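Local structure of periplasmic iron-binding protein (2VP1) at residues Ser41-Thr46 against Asn223-Ile228; Asn45-Leu50 against Gln291-Glu296; Glu185-Leu190 against Met340-Trp345. The protein probably captures ferric iron as a substrate-binding subunit of a periplasmic ABC transporter for iron import. All blocks are in the same frame, centred on the assembly; numbering follows the deposited sequence.

Interaction 1 of 3, residues Ser41-Thr46 against Asn223-Ile228. With FE (Fe (III) ion), chain C.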
loop_
_atom_site.group_PDB
_atom_site.type_symbol
_atom_site.label_atom_id
_atom_site.label_comp_id
_atom_site.label_asym_id
_atom_site.label_seq_id
_atom_site.Cartn_x
_atom_site.Cartn_y
_atom_site.Cartn_z
ATOM N N SER A 41 4.410 10.290 2.943
ATOM C CA SER A 41 3.107 9.803 3.398
ATOM C C SER A 41 3.228 8.432 4.078
ATOM O O SER A 41 2.219 7.869 4.495
ATOM C CB SER A 41 2.076 9.771 2.266
ATOM O OG SER A 41 2.112 8.536 1.551
ATOM N N ARG A 42 4.446 7.897 4.189
ATOM C CA ARG A 42 4.668 6.681 4.983
ATOM C C ARG A 42 4.313 6.901 6.466
ATOM O O ARG A 42 4.328 8.031 6.952
ATOM C CB ARG A 42 6.106 6.163 4.831
ATOM C CG ARG A 42 6.346 5.383 3.545
ATOM C CD ARG A 42 7.750 4.864 3.475
ATOM N NE ARG A 42 7.953 3.710 4.347
ATOM C CZ ARG A 42 7.984 2.444 3.933
ATOM N NH1 ARG A 42 7.825 2.160 2.648
ATOM N NH2 ARG A 42 8.176 1.454 4.800
ATOM N N HIS A 43 3.987 5.829 7.175
ATOM C CA HIS A 43 3.470 5.943 8.541
ATOM C C HIS A 43 3.977 4.825 9.461
ATOM O O HIS A 43 3.198 4.179 10.164
ATOM C CB HIS A 43 1.933 5.929 8.523
ATOM C CG HIS A 43 1.354 4.936 7.564
ATOM N ND1 HIS A 43 0.804 5.304 6.357
ATOM C CD2 HIS A 43 1.272 3.586 7.613
ATOM C CE1 HIS A 43 0.391 4.228 5.709
ATOM N NE2 HIS A 43 0.662 3.172 6.449
ATOM N N TYR A 44 5.282 4.597 9.449
ATOM C CA TYR A 44 5.867 3.518 10.220
ATOM C C TYR A 44 6.968 4.086 11.072
ATOM O O TYR A 44 7.947 4.607 10.550
ATOM C CB TYR A 44 6.403 2.427 9.294
ATOM C CG TYR A 44 5.427 2.076 8.213
ATOM C CD1 TYR A 44 4.277 1.331 8.503
ATOM C CD2 TYR A 44 5.621 2.521 6.904
ATOM C CE1 TYR A 44 3.349 1.021 7.500
ATOM C CE2 TYR A 44 4.701 2.225 5.899
ATOM C CZ TYR A 44 3.574 1.467 6.204
ATOM O OH TYR A 44 2.676 1.157 5.215
ATOM N N ASN A 45 6.783 4.010 12.387
ATOM C CA ASN A 45 7.770 4.505 13.343
ATOM C C ASN A 45 9.167 3.888 13.186
ATOM O O ASN A 45 10.162 4.552 13.450
ATOM C CB ASN A 45 7.245 4.429 14.786
ATOM C CG ASN A 45 6.304 5.600 15.127
ATOM O OD1 ASN A 45 6.425 6.686 14.563
ATOM N ND2 ASN A 45 5.375 5.380 16.051
ATOM N N THR A 46 9.247 2.648 12.700
ATOM C CA THR A 46 10.542 2.010 12.455
ATOM C C THR A 46 11.269 2.607 11.236
ATOM O O THR A 46 12.427 2.244 10.948
ATOM C CB THR A 46 10.407 0.482 12.271
ATOM O OG1 THR A 46 9.666 0.209 11.074
ATOM C CG2 THR A 46 9.746 -0.182 13.505
ATOM N N ASN A 223 -3.661 -4.661 4.468
ATOM C CA ASN A 223 -2.366 -4.968 3.856
ATOM C C ASN A 223 -1.623 -6.073 4.591
ATOM O O ASN A 223 -1.737 -6.200 5.822
ATOM C CB ASN A 223 -1.492 -3.721 3.767
ATOM C CG ASN A 223 -1.949 -2.752 2.688
ATOM O OD1 ASN A 223 -2.811 -3.067 1.856
ATOM N ND2 ASN A 223 -1.359 -1.559 2.689
ATOM N N SER A 224 -0.863 -6.853 3.820
ATOM C CA SER A 224 -0.145 -8.024 4.316
ATOM C C SER A 224 0.804 -7.747 5.461
ATOM O O SER A 224 0.790 -8.468 6.450
ATOM C CB SER A 224 0.633 -8.707 3.182
ATOM O OG SER A 224 1.371 -7.775 2.399
ATOM N N TYR A 225 1.621 -6.704 5.332
ATOM C CA TYR A 225 2.737 -6.462 6.255
ATOM C C TYR A 225 2.296 -6.091 7.690
ATOM O O TYR A 225 3.075 -6.214 8.630
ATOM C CB TYR A 225 3.674 -5.382 5.679
ATOM C CG TYR A 225 2.933 -4.097 5.376
ATOM C CD1 TYR A 225 2.707 -3.159 6.379
ATOM C CD2 TYR A 225 2.406 -3.849 4.102
ATOM C CE1 TYR A 225 2.001 -2.009 6.127
ATOM C CE2 TYR A 225 1.695 -2.674 3.836
ATOM C CZ TYR A 225 1.493 -1.761 4.859
ATOM O OH TYR A 225 0.789 -0.600 4.652
ATOM N N TYR A 226 1.064 -5.615 7.847
ATOM C CA TYR A 226 0.536 -5.254 9.154
ATOM C C TYR A 226 0.384 -6.483 10.016
ATOM O O TYR A 226 0.620 -6.422 11.227
ATOM C CB TYR A 226 -0.820 -4.538 9.032
ATOM C CG TYR A 226 -0.752 -3.098 8.547
ATOM C CD1 TYR A 226 -0.062 -2.123 9.272
ATOM C CD2 TYR A 226 -1.382 -2.710 7.365
ATOM C CE1 TYR A 226 0.002 -0.809 8.834
ATOM C CE2 TYR A 226 -1.318 -1.391 6.910
ATOM C CZ TYR A 226 -0.626 -0.445 7.654
ATOM O OH TYR A 226 -0.566 0.871 7.222
ATOM N N TYR A 227 0.004 -7.603 9.396
ATOM C CA TYR A 227 -0.197 -8.862 10.119
ATOM C C TYR A 227 1.087 -9.530 10.581
ATOM O O TYR A 227 1.114 -10.180 11.642
ATOM C CB TYR A 227 -0.964 -9.840 9.265
ATOM C CG TYR A 227 -1.392 -11.110 9.979
ATOM C CD1 TYR A 227 -2.549 -11.146 10.731
ATOM C CD2 TYR A 227 -0.656 -12.275 9.860
ATOM C CE1 TYR A 227 -2.953 -12.295 11.346
ATOM C CE2 TYR A 227 -1.051 -13.436 10.477
ATOM C CZ TYR A 227 -2.205 -13.447 11.218
ATOM O OH TYR A 227 -2.609 -14.614 11.847
ATOM N N ILE A 228 2.139 -9.382 9.780
ATOM C CA ILE A 228 3.439 -9.972 10.089
ATOM C C ILE A 228 4.048 -9.291 11.315
ATOM O O ILE A 228 4.663 -9.944 12.159
ATOM C CB ILE A 228 4.415 -9.907 8.872
ATOM C CG1 ILE A 228 3.701 -10.279 7.550
ATOM C CG2 ILE A 228 5.668 -10.778 9.125
ATOM C CD1 ILE A 228 3.224 -11.738 7.460
HETATM FE FE FE C . 0.726 1.185 5.607
#
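H43 and Y44, in the loop after strand 35-40, meet Y225 and Y226 on helix 224-232 across a cleft, and an iron(III) ion joins the four side chains. The H43 side chain stands at about a right angle to that of Y226, and Y44 is likewise set about square to Y225. H43 NE2 binds FE at 2.2 Å, while each tyrosine contributes its OH: Y44 OH and Y225 OH both lie 2.0 Å from FE, and Y226 OH lies 2.1 Å from it. The crowding of these donor atoms comes from sharing the metal, not from hydrogen bonding between them. Different first torsions bring two consecutive residues to one ion: in Y225 CG sits between the backbone N and the carbonyl carbon (chi1 56°), whereas in Y226 it swings beside the N alone (chi1 -75°). The two rings consequently meet, Y225 CE1 lying 3.3 Å above the centre of the Y226 ring plane. Y44 and Y225 have planes 85° apart, and Y44 CE1 touches Y225 CE1 at 3.6 Å. A second shell positions the ligands: N223 ND2 gives a nearly straight hydrogen bond to Y225 OH at 3.1 Å, R129 is the polar partner of Y44 OH, and the R42 guanidinium lays one face against Y44 CE2. Y169 OH completes the set of five protein ligands. One histidine and four tyrosines, drawn from separate parts of the chain, form the iron site of this ferric-binding protein, in the cleft of a periplasmic binding protein fold.

Interaction 2 of 3, residues Asn45-Leu50 against Gln291-Glu296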
loop_
_atom_site.group_PDB
_atom_site.type_symbol
_atom_site.label_atom_id
_atom_site.label_comp_id
_atom_site.label_asym_id
_atom_site.label_seq_id
_atom_site.Cartn_x
_atom_site.Cartn_y
_atom_site.Cartn_z
ATOM N N ASN A 45 6.783 4.010 12.387
ATOM C CA ASN A 45 7.770 4.505 13.343
ATOM C C ASN A 45 9.167 3.888 13.186
ATOM O O ASN A 45 10.162 4.552 13.450
ATOM C CB ASN A 45 7.245 4.429 14.786
ATOM C CG ASN A 45 6.304 5.600 15.127
ATOM O OD1 ASN A 45 6.425 6.686 14.563
ATOM N ND2 ASN A 45 5.375 5.380 16.051
ATOM N N THR A 46 9.247 2.648 12.700
ATOM C CA THR A 46 10.542 2.010 12.455
ATOM C C THR A 46 11.269 2.607 11.236
ATOM O O THR A 46 12.427 2.244 10.948
ATOM C CB THR A 46 10.407 0.482 12.271
ATOM O OG1 THR A 46 9.666 0.209 11.074
ATOM C CG2 THR A 46 9.746 -0.182 13.505
ATOM N N ASP A 47 10.593 3.515 10.526
ATOM C CA ASP A 47 11.185 4.205 9.378
ATOM C C ASP A 47 12.295 5.149 9.799
ATOM O O ASP A 47 13.233 5.374 9.044
ATOM C CB ASP A 47 10.130 4.987 8.579
ATOM C CG ASP A 47 9.519 4.176 7.437
ATOM O OD1 ASP A 47 9.855 2.984 7.257
ATOM O OD2 ASP A 47 8.695 4.750 6.704
ATOM N N ASP A 48 12.173 5.706 11.001
ATOM C CA ASP A 48 13.150 6.647 11.521
ATOM C C ASP A 48 14.557 6.053 11.447
ATOM O O ASP A 48 15.496 6.703 10.971
ATOM C CB ASP A 48 12.801 7.024 12.967
ATOM C CG ASP A 48 11.545 7.912 13.071
ATOM O OD1 ASP A 48 11.197 8.622 12.096
ATOM O OD2 ASP A 48 10.913 7.913 14.156
ATOM N N ALA A 49 14.700 4.810 11.896
ATOM C CA ALA A 49 15.993 4.151 11.873
ATOM C C ALA A 49 16.545 4.110 10.453
ATOM O O ALA A 49 17.754 4.226 10.261
ATOM C CB ALA A 49 15.897 2.753 12.461
ATOM N N LEU A 50 15.660 3.959 9.465
ATOM C CA LEU A 50 16.056 3.965 8.058
ATOM C C LEU A 50 16.593 5.330 7.627
ATOM O O LEU A 50 17.618 5.412 6.955
ATOM C CB LEU A 50 14.886 3.560 7.163
ATOM C CG LEU A 50 15.067 3.744 5.654
ATOM C CD1 LEU A 50 16.070 2.737 5.141
ATOM C CD2 LEU A 50 13.730 3.618 4.925
ATOM N N GLN A 291 16.636 -2.260 1.705
ATOM C CA GLN A 291 15.725 -3.341 1.293
ATOM C C GLN A 291 15.593 -4.413 2.378
ATOM O O GLN A 291 14.503 -4.963 2.583
ATOM C CB GLN A 291 16.145 -3.963 -0.047
ATOM C CG GLN A 291 16.056 -2.997 -1.240
ATOM C CD GLN A 291 14.634 -2.739 -1.753
ATOM O OE1 GLN A 291 13.902 -3.658 -2.135
ATOM N NE2 GLN A 291 14.266 -1.474 -1.799
ATOM N N ARG A 292 16.697 -4.689 3.075
ATOM C CA ARG A 292 16.704 -5.615 4.203
ATOM C C ARG A 292 15.824 -5.082 5.341
ATOM O O ARG A 292 15.133 -5.858 6.000
ATOM C CB ARG A 292 18.138 -5.854 4.675
ATOM C CG ARG A 292 18.354 -7.115 5.502
ATOM C CD ARG A 292 19.842 -7.551 5.486
ATOM N NE ARG A 292 20.247 -8.159 4.206
ATOM C CZ ARG A 292 20.087 -9.453 3.897
ATOM N NH1 ARG A 292 19.534 -10.297 4.777
ATOM N NH2 ARG A 292 20.486 -9.913 2.709
ATOM N N TYR A 293 15.846 -3.764 5.559
ATOM C CA TYR A 293 14.942 -3.131 6.512
ATOM C C TYR A 293 13.472 -3.264 6.082
ATOM O O TYR A 293 12.627 -3.661 6.890
ATOM C CB TYR A 293 15.275 -1.648 6.749
ATOM C CG TYR A 293 14.081 -0.893 7.304
ATOM C CD1 TYR A 293 13.220 -0.175 6.453
ATOM C CD2 TYR A 293 13.767 -0.953 8.666
ATOM C CE1 TYR A 293 12.081 0.484 6.955
ATOM C CE2 TYR A 293 12.644 -0.299 9.174
ATOM C CZ TYR A 293 11.811 0.418 8.315
ATOM O OH TYR A 293 10.710 1.065 8.816
ATOM N N PHE A 294 13.161 -2.914 4.836
ATOM C CA PHE A 294 11.797 -3.028 4.360
ATOM C C PHE A 294 11.314 -4.462 4.504
ATOM O O PHE A 294 10.169 -4.697 4.914
ATOM C CB PHE A 294 11.677 -2.604 2.900
ATOM C CG PHE A 294 11.857 -1.123 2.657
ATOM C CD1 PHE A 294 12.850 -0.668 1.778
ATOM C CD2 PHE A 294 11.026 -0.190 3.275
ATOM C CE1 PHE A 294 13.025 0.689 1.530
ATOM C CE2 PHE A 294 11.190 1.175 3.033
ATOM C CZ PHE A 294 12.199 1.613 2.158
ATOM N N ALA A 295 12.196 -5.417 4.180
ATOM C CA ALA A 295 11.889 -6.853 4.271
ATOM C C ALA A 295 11.634 -7.376 5.699
ATOM O O ALA A 295 10.631 -8.045 5.948
ATOM C CB ALA A 295 12.980 -7.669 3.595
ATOM N N GLU A 296 12.540 -7.065 6.625
ATOM C CA GLU A 296 12.552 -7.685 7.959
ATOM C C GLU A 296 12.327 -6.694 9.115
ATOM O O GLU A 296 12.428 -7.056 10.295
ATOM C CB GLU A 296 13.858 -8.482 8.154
ATOM C CG GLU A 296 14.066 -9.601 7.101
ATOM C CD GLU A 296 15.458 -10.238 7.125
ATOM O OE1 GLU A 296 16.005 -10.464 8.225
ATOM O OE2 GLU A 296 15.997 -10.525 6.032
#
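L50 and Y293 bring helix 47-52 and helix 288-296 to their nearest backbone approach within the two segments, with CA atoms 7.3 Å apart. Residues 291-296 run as regular helix, whereas 45-50 leads from a loop into its helix, so the loop and early part of helix 47-52 lie against the end of helix 288-296. Y293 has the largest share of the contact. With CG anti to the backbone N (chi1 159°), its ring extends across to the opposite segment and delivers its hydroxyl to two partners. T46 OG1 donates to Y293 OH at 2.6 Å, and Y293 OH in turn donates to D47 OD1, also at 2.6 Å. That oxygen is met on its anti side, 20° out of the carboxylate plane. Deeper in, L50 CB lies 4.1 Å above one face of the Y293 ring, offset toward the rim, and L50 CD2 touches F294 CZ at 3.7 Å. The other carboxylate oxygen, D47 OD2, forms a salt bridge with R42 NE. Holding D47 through both oxygens probably keeps it ionised and fixes its rotation, which links Y293 to the arginine packed against the iron ligand Y44.

Interaction 3 of 3, residues Glu185-Leu190 against Met340-Trp345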
loop_
_atom_site.group_PDB
_atom_site.type_symbol
_atom_site.label_atom_id
_atom_site.label_comp_id
_atom_site.label_asym_id
_atom_site.label_seq_id
_atom_site.Cartn_x
_atom_site.Cartn_y
_atom_site.Cartn_z
ATOM N N GLU A 185 -20.032 -3.127 -12.620
ATOM C CA GLU A 185 -19.692 -4.256 -11.757
ATOM C C GLU A 185 -19.031 -3.820 -10.449
ATOM O O GLU A 185 -19.252 -4.427 -9.415
ATOM C CB GLU A 185 -18.787 -5.242 -12.506
ATOM C CG GLU A 185 -18.837 -6.675 -11.996
ATOM C CD GLU A 185 -20.087 -7.398 -12.455
ATOM O OE1 GLU A 185 -20.029 -8.066 -13.526
ATOM O OE2 GLU A 185 -21.130 -7.285 -11.759
ATOM N N THR A 186 -18.214 -2.778 -10.494
ATOM C CA THR A 186 -17.545 -2.305 -9.277
ATOM C C THR A 186 -18.567 -1.626 -8.364
ATOM O O THR A 186 -18.577 -1.838 -7.147
ATOM C CB THR A 186 -16.298 -1.395 -9.584
ATOM O OG1 THR A 186 -15.404 -2.086 -10.470
ATOM C CG2 THR A 186 -15.537 -1.070 -8.328
ATOM N N ARG A 187 -19.433 -0.826 -8.974
ATOM C CA ARG A 187 -20.575 -0.243 -8.297
ATOM C C ARG A 187 -21.379 -1.310 -7.541
ATOM O O ARG A 187 -21.676 -1.156 -6.357
ATOM C CB ARG A 187 -21.443 0.484 -9.326
ATOM C CG ARG A 187 -22.898 0.646 -8.946
ATOM C CD ARG A 187 -23.537 1.699 -9.781
ATOM N NE ARG A 187 -23.577 2.920 -9.006
ATOM C CZ ARG A 187 -22.963 4.047 -9.341
ATOM N NH1 ARG A 187 -22.253 4.119 -10.467
ATOM N NH2 ARG A 187 -23.070 5.107 -8.552
ATOM N N ARG A 188 -21.708 -2.392 -8.242
ATOM C CA ARG A 188 -22.459 -3.510 -7.675
ATOM C C ARG A 188 -21.718 -4.102 -6.472
ATOM O O ARG A 188 -22.272 -4.187 -5.375
ATOM C CB ARG A 188 -22.697 -4.567 -8.753
ATOM C CG ARG A 188 -24.122 -5.061 -8.845
ATOM C CD ARG A 188 -24.481 -5.359 -10.305
ATOM N N TRP A 189 -20.458 -4.478 -6.679
ATOM C CA TRP A 189 -19.600 -4.979 -5.606
ATOM C C TRP A 189 -19.621 -4.040 -4.396
ATOM O O TRP A 189 -19.805 -4.491 -3.261
ATOM C CB TRP A 189 -18.165 -5.191 -6.115
ATOM C CG TRP A 189 -17.123 -5.409 -5.038
ATOM C CD1 TRP A 189 -17.055 -6.462 -4.167
ATOM C CD2 TRP A 189 -15.999 -4.566 -4.731
ATOM N NE1 TRP A 189 -15.964 -6.325 -3.344
ATOM C CE2 TRP A 189 -15.303 -5.169 -3.665
ATOM C CE3 TRP A 189 -15.512 -3.365 -5.257
ATOM C CZ2 TRP A 189 -14.146 -4.608 -3.107
ATOM C CZ3 TRP A 189 -14.349 -2.804 -4.697
ATOM C CH2 TRP A 189 -13.687 -3.428 -3.636
ATOM N N LEU A 190 -19.440 -2.744 -4.653
ATOM C CA LEU A 190 -19.385 -1.739 -3.599
ATOM C C LEU A 190 -20.721 -1.620 -2.874
ATOM O O LEU A 190 -20.752 -1.593 -1.646
ATOM C CB LEU A 190 -18.936 -0.375 -4.154
ATOM C CG LEU A 190 -17.455 -0.190 -4.534
ATOM C CD1 LEU A 190 -17.213 1.186 -5.137
ATOM C CD2 LEU A 190 -16.525 -0.399 -3.348
ATOM N N MET A 340 -17.079 5.357 -4.618
ATOM C CA MET A 340 -17.205 5.025 -3.189
ATOM C C MET A 340 -18.065 6.060 -2.462
ATOM O O MET A 340 -18.788 5.734 -1.528
ATOM C CB MET A 340 -15.827 4.872 -2.521
ATOM C CG MET A 340 -14.999 3.728 -3.099
ATOM S SD MET A 340 -13.499 3.237 -2.223
ATOM C CE MET A 340 -12.486 4.699 -2.457
ATOM N N ASN A 341 -17.986 7.306 -2.917
ATOM C CA ASN A 341 -18.854 8.363 -2.434
ATOM C C ASN A 341 -20.305 8.078 -2.770
ATOM O O ASN A 341 -21.179 8.187 -1.916
ATOM C CB ASN A 341 -18.447 9.689 -3.043
ATOM C CG ASN A 341 -18.691 10.837 -2.110
ATOM O OD1 ASN A 341 -19.832 11.299 -1.953
ATOM N ND2 ASN A 341 -17.619 11.306 -1.459
ATOM N N GLU A 342 -20.537 7.668 -4.017
ATOM C CA GLU A 342 -21.875 7.362 -4.526
ATOM C C GLU A 342 -22.610 6.246 -3.795
ATOM O O GLU A 342 -23.809 6.370 -3.534
ATOM C CB GLU A 342 -21.829 7.083 -6.027
ATOM C CG GLU A 342 -21.766 8.354 -6.859
ATOM C CD GLU A 342 -21.550 8.101 -8.333
ATOM O OE1 GLU A 342 -20.860 8.916 -8.970
ATOM O OE2 GLU A 342 -22.063 7.102 -8.866
ATOM N N VAL A 343 -21.910 5.159 -3.474
ATOM C CA VAL A 343 -22.571 4.011 -2.840
ATOM C C VAL A 343 -22.666 4.178 -1.324
ATOM O O VAL A 343 -23.322 3.394 -0.640
ATOM C CB VAL A 343 -21.897 2.660 -3.186
ATOM C CG1 VAL A 343 -21.717 2.529 -4.681
ATOM C CG2 VAL A 343 -20.561 2.487 -2.437
ATOM N N GLY A 344 -22.002 5.199 -0.800
ATOM C CA GLY A 344 -22.081 5.474 0.615
ATOM C C GLY A 344 -20.951 4.912 1.442
ATOM O O GLY A 344 -21.050 4.885 2.659
ATOM N N TRP A 345 -19.875 4.459 0.802
ATOM C CA TRP A 345 -18.686 4.065 1.537
ATOM C C TRP A 345 -18.078 5.326 2.155
ATOM O O TRP A 345 -17.546 6.190 1.447
ATOM C CB TRP A 345 -17.689 3.359 0.623
ATOM C CG TRP A 345 -16.471 2.773 1.329
ATOM C CD1 TRP A 345 -16.003 3.088 2.576
ATOM C CD2 TRP A 345 -15.560 1.809 0.797
ATOM N NE1 TRP A 345 -14.863 2.375 2.856
ATOM C CE2 TRP A 345 -14.569 1.578 1.780
ATOM C CE3 TRP A 345 -15.485 1.116 -0.414
ATOM C CZ2 TRP A 345 -13.520 0.669 1.595
ATOM C CZ3 TRP A 345 -14.440 0.211 -0.600
ATOM C CH2 TRP A 345 -13.473 -0.007 0.408
#
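M340, which packs on L190, has its carbonyl oxygen gripped twice by the chain that follows: W345 N reaches M340 O at 2.9 Å and G344 N at 3.3 Å, both weak bonds. With a further bond from G344 N to N341 O, they make a Schellman motif that closes helix 333-343, G344 taking the positive phi (97°). This helix-helix contact packs the end of helix 333-343 on helix 183-195 within the periplasmic binding protein fold. The two segments come closest in backbone at L190 and V343. L190 is the central apolar side chain, and its parts are shared out among three partners. Its CB meets V343 CG2 at 3.7 Å, its CD1 meets M340 CG at 3.9 Å, and its CD2 goes to W345. The other methyl of V343, CG1, rests beside the backbone O of R187, 4.0 Å from it, and also borders L190 CB. Replacing V343 by an alanine removes both methyls and would probably open a gap beside L190 CB and R187 O. Nearer solvent, R187 and E342 are placed as a salt bridge, but the modelled approach is too close and its geometry doubtful. Each charge has a second mate on its own helix, E183 for R187 and R338 for E342. W345 is buried, and its ring also meets F197 edge-to-face. M340 SD lies over one face of the indole, while L190 CD2 touches its rim in the ring plane, 3.5 Å from W345 CE3.

In the fold
Interactions 1 and 2 start from the same stretch of chain, sharing N45 and T46, and their centres are about 10 Å apart. They touch through R42 of interaction 1, which pairs with D47 and packs on F294 of interaction 2. Interaction 3 lies apart, its centre about 27 Å from that of interaction 1 and about 36 Å from that of interaction 2, across the centre of the chain from the latter. Its segments alternate with theirs along the sequence: 185-190 precedes 223-228 and 291-296, and 340-345 comes last. Helix 168-181, which carries the iron ligand Y169 in its first turn, also packs against interaction 3, which is thus tied to the iron site indirectly.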